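PDB 2ZXC: neutral ceramidase from Pseudomonas aeruginosa, which hydrolyses the N-acyl linkage of ceramides to give sphingosine and a free fatty acid, and also runs the reaction in reverse to make ceramides. Local coordinates for residues Val542-Gly547 with Gly634-Phe639. Numbering follows the deposited sequence.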
ATOM      1  N   VAL A 542     -27.130  -4.839  11.162  1.00 30.32           N
ATOM      2  CA  VAL A 542     -27.286  -5.413  12.485  1.00 29.95           C
ATOM      3  C   VAL A 542     -26.257  -4.782  13.432  1.00 29.34           C
ATOM      4  O   VAL A 542     -25.229  -4.286  12.975  1.00 30.19           O
ATOM      5  CB  VAL A 542     -27.096  -6.941  12.382  1.00 30.82           C
ATOM      6  CG1 VAL A 542     -26.588  -7.503  13.678  1.00 32.65           C
ATOM      7  CG2 VAL A 542     -28.418  -7.593  11.982  1.00 28.66           C
ATOM      8  N   ALA A 543     -26.528  -4.788  14.739  1.00 28.22           N
ATOM      9  CA  ALA A 543     -25.600  -4.188  15.706  1.00 26.52           C
ATOM     10  C   ALA A 543     -25.428  -4.995  16.991  1.00 26.64           C
ATOM     11  O   ALA A 543     -26.366  -5.637  17.470  1.00 26.31           O
ATOM     12  CB  ALA A 543     -26.043  -2.773  16.042  1.00 25.82           C
ATOM     13  N   PHE A 544     -24.224  -4.933  17.551  1.00 24.50           N
ATOM     14  CA  PHE A 544     -23.887  -5.669  18.768  1.00 24.89           C
ATOM     15  C   PHE A 544     -23.176  -4.817  19.813  1.00 23.45           C
ATOM     16  O   PHE A 544     -22.576  -3.791  19.496  1.00 22.79           O
ATOM     17  CB  PHE A 544     -22.938  -6.830  18.447  1.00 25.19           C
ATOM     18  CG  PHE A 544     -23.527  -7.894  17.576  1.00 26.02           C
ATOM     19  CD1 PHE A 544     -24.036  -9.061  18.136  1.00 24.92           C
ATOM     20  CD2 PHE A 544     -23.528  -7.755  16.193  1.00 26.66           C
ATOM     21  CE1 PHE A 544     -24.533 -10.080  17.327  1.00 27.52           C
ATOM     22  CE2 PHE A 544     -24.024  -8.767  15.376  1.00 26.86           C
ATOM     23  CZ  PHE A 544     -24.526  -9.934  15.945  1.00 25.87           C
ATOM     24  N   VAL A 545     -23.243  -5.270  21.060  1.00 22.41           N
ATOM     25  CA  VAL A 545     -22.546  -4.618  22.151  1.00 21.83           C
ATOM     26  C   VAL A 545     -21.155  -5.227  21.992  1.00 24.13           C
ATOM     27  O   VAL A 545     -21.013  -6.453  21.945  1.00 22.84           O
ATOM     28  CB  VAL A 545     -23.131  -5.024  23.514  1.00 22.33           C
ATOM     29  CG1 VAL A 545     -22.235  -4.515  24.637  1.00 20.49           C
ATOM     30  CG2 VAL A 545     -24.554  -4.465  23.651  1.00 21.78           C
ATOM     31  N   THR A 546     -20.132  -4.388  21.890  1.00 23.17           N
ATOM     32  CA  THR A 546     -18.787  -4.909  21.692  1.00 24.39           C
ATOM     33  C   THR A 546     -17.707  -4.247  22.531  1.00 22.75           C
ATOM     34  O   THR A 546     -17.983  -3.429  23.396  1.00 21.57           O
ATOM     35  CB  THR A 546     -18.366  -4.768  20.218  1.00 26.22           C
ATOM     36  OG1 THR A 546     -19.467  -5.123  19.375  1.00 35.28           O
ATOM     37  CG2 THR A 546     -17.210  -5.681  19.905  1.00 23.29           C
ATOM     38  N   GLY A 547     -16.469  -4.641  22.248  1.00 24.27           N
ATOM     39  CA  GLY A 547     -15.304  -4.098  22.910  1.00 23.04           C
ATOM     40  C   GLY A 547     -14.422  -3.484  21.837  1.00 23.32           C
ATOM     41  O   GLY A 547     -14.614  -3.740  20.647  1.00 23.35           O
ATOM     42  N   GLY A 634     -21.631 -12.585  19.553  1.00 24.77           N
ATOM     43  CA  GLY A 634     -23.041 -12.878  19.595  1.00 26.14           C
ATOM     44  C   GLY A 634     -23.506 -13.225  18.202  1.00 26.72           C
ATOM     45  O   GLY A 634     -22.782 -13.035  17.224  1.00 26.11           O
ATOM     46  N   SER A 635     -24.722 -13.737  18.120  1.00 26.63           N
ATOM     47  CA  SER A 635     -25.311 -14.114  16.851  1.00 27.04           C
ATOM     48  C   SER A 635     -26.727 -13.580  16.837  1.00 27.12           C
ATOM     49  O   SER A 635     -27.443 -13.700  17.826  1.00 27.79           O
ATOM     50  CB  SER A 635     -25.323 -15.641  16.705  1.00 25.84           C
ATOM     51  OG  SER A 635     -24.004 -16.162  16.662  1.00 25.63           O
ATOM     52  N   THR A 636     -27.123 -12.975  15.726  1.00 27.26           N
ATOM     53  CA  THR A 636     -28.471 -12.448  15.602  1.00 29.73           C
ATOM     54  C   THR A 636     -29.425 -13.614  15.371  1.00 31.31           C
ATOM     55  O   THR A 636     -28.999 -14.758  15.196  1.00 30.99           O
ATOM     56  CB  THR A 636     -28.607 -11.516  14.390  1.00 29.39           C
ATOM     57  OG1 THR A 636     -28.469 -12.281  13.183  1.00 30.45           O
ATOM     58  CG2 THR A 636     -27.546 -10.445  14.425  1.00 30.04           C
ATOM     59  N   ARG A 637     -30.718 -13.319  15.378  1.00 32.18           N
ATOM     60  CA  ARG A 637     -31.712 -14.341  15.109  1.00 31.61           C
ATOM     61  C   ARG A 637     -31.605 -14.520  13.603  1.00 32.36           C
ATOM     62  O   ARG A 637     -30.942 -13.724  12.932  1.00 32.15           O
ATOM     63  CB  ARG A 637     -33.101 -13.838  15.467  1.00 31.75           C
ATOM     64  CG  ARG A 637     -33.524 -12.628  14.666  1.00 31.49           C
ATOM     65  CD  ARG A 637     -34.825 -12.066  15.183  1.00 30.79           C
ATOM     66  NE  ARG A 637     -35.238 -10.897  14.421  1.00 32.05           N
ATOM     67  CZ  ARG A 637     -36.181 -10.050  14.815  1.00 32.14           C
ATOM     68  NH1 ARG A 637     -36.807 -10.250  15.966  1.00 30.88           N
ATOM     69  NH2 ARG A 637     -36.488  -9.001  14.067  1.00 31.07           N
ATOM     70  N   SER A 638     -32.250 -15.545  13.065  1.00 32.03           N
ATOM     71  CA  SER A 638     -32.182 -15.785  11.631  1.00 33.20           C
ATOM     72  C   SER A 638     -33.174 -14.937  10.851  1.00 33.03           C
ATOM     73  O   SER A 638     -34.256 -14.614  11.342  1.00 33.01           O
ATOM     74  CB  SER A 638     -32.442 -17.263  11.319  1.00 34.85           C
ATOM     75  OG  SER A 638     -33.817 -17.584  11.448  1.00 34.35           O
ATOM     76  N   PHE A 639     -32.781 -14.556   9.641  1.00 34.33           N
ATOM     77  CA  PHE A 639     -33.648 -13.792   8.759  1.00 34.64           C
ATOM     78  C   PHE A 639     -33.705 -14.561   7.453  1.00 35.45           C
ATOM     79  O   PHE A 639     -32.861 -15.413   7.191  1.00 34.54           O
ATOM     80  CB  PHE A 639     -33.131 -12.366   8.527  1.00 35.38           C
ATOM     81  CG  PHE A 639     -31.732 -12.290   7.983  1.00 33.90           C
ATOM     82  CD1 PHE A 639     -30.636 -12.379   8.831  1.00 35.21           C
ATOM     83  CD2 PHE A 639     -31.510 -12.086   6.628  1.00 34.74           C
ATOM     84  CE1 PHE A 639     -29.335 -12.260   8.338  1.00 35.40           C
ATOM     85  CE2 PHE A 639     -30.217 -11.965   6.122  1.00 35.24           C
ATOM     86  CZ  PHE A 639     -29.127 -12.051   6.980  1.00 35.08           C
TER
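In the C-terminal beta-sandwich domain, two facing sheets meet where Phe-544 and Val-542 of strand 539-546 pack against Gly-634 and Thr-636 of strand 629-642, within the region 620-646 required for correct folding and localization. No hydrogen bond joins the segments, and the CA atoms of Phe-544 and Gly-634, nearest across them, stand 7.3 Å apart, evidence for packing between sheets rather than strand pairing. Phe-544 and Thr-636 give the largest shares, 66 and 56 Å² of the 189 Å² buried. With CG anti to the carbonyl carbon (chi1 -65°), the Phe-544 ring lies against backbone: CE1 is 3.4 Å from both C and O of Gly-634, and the ring edge faces Ser-635 N at 3.7 Å from CE1. Thr-636 crosses Phe-544 at about a right angle, its CG2 reaching CZ at 3.4 Å. Val-542 approaches the same methyl tip to tip, its CG2 3.9 Å from Thr-636 CG2; its modelled CG1 sits too close to be reliable. Thr-636 OG1 turns elsewhere, to Arg-637 O at 2.9 Å, and also bonds Ile-615 N of the adjacent strand. Thr-636 is thus split by chemistry: its methyl serves the apolar interface, while backbone groups within its own sheet satisfy its buried hydroxyl.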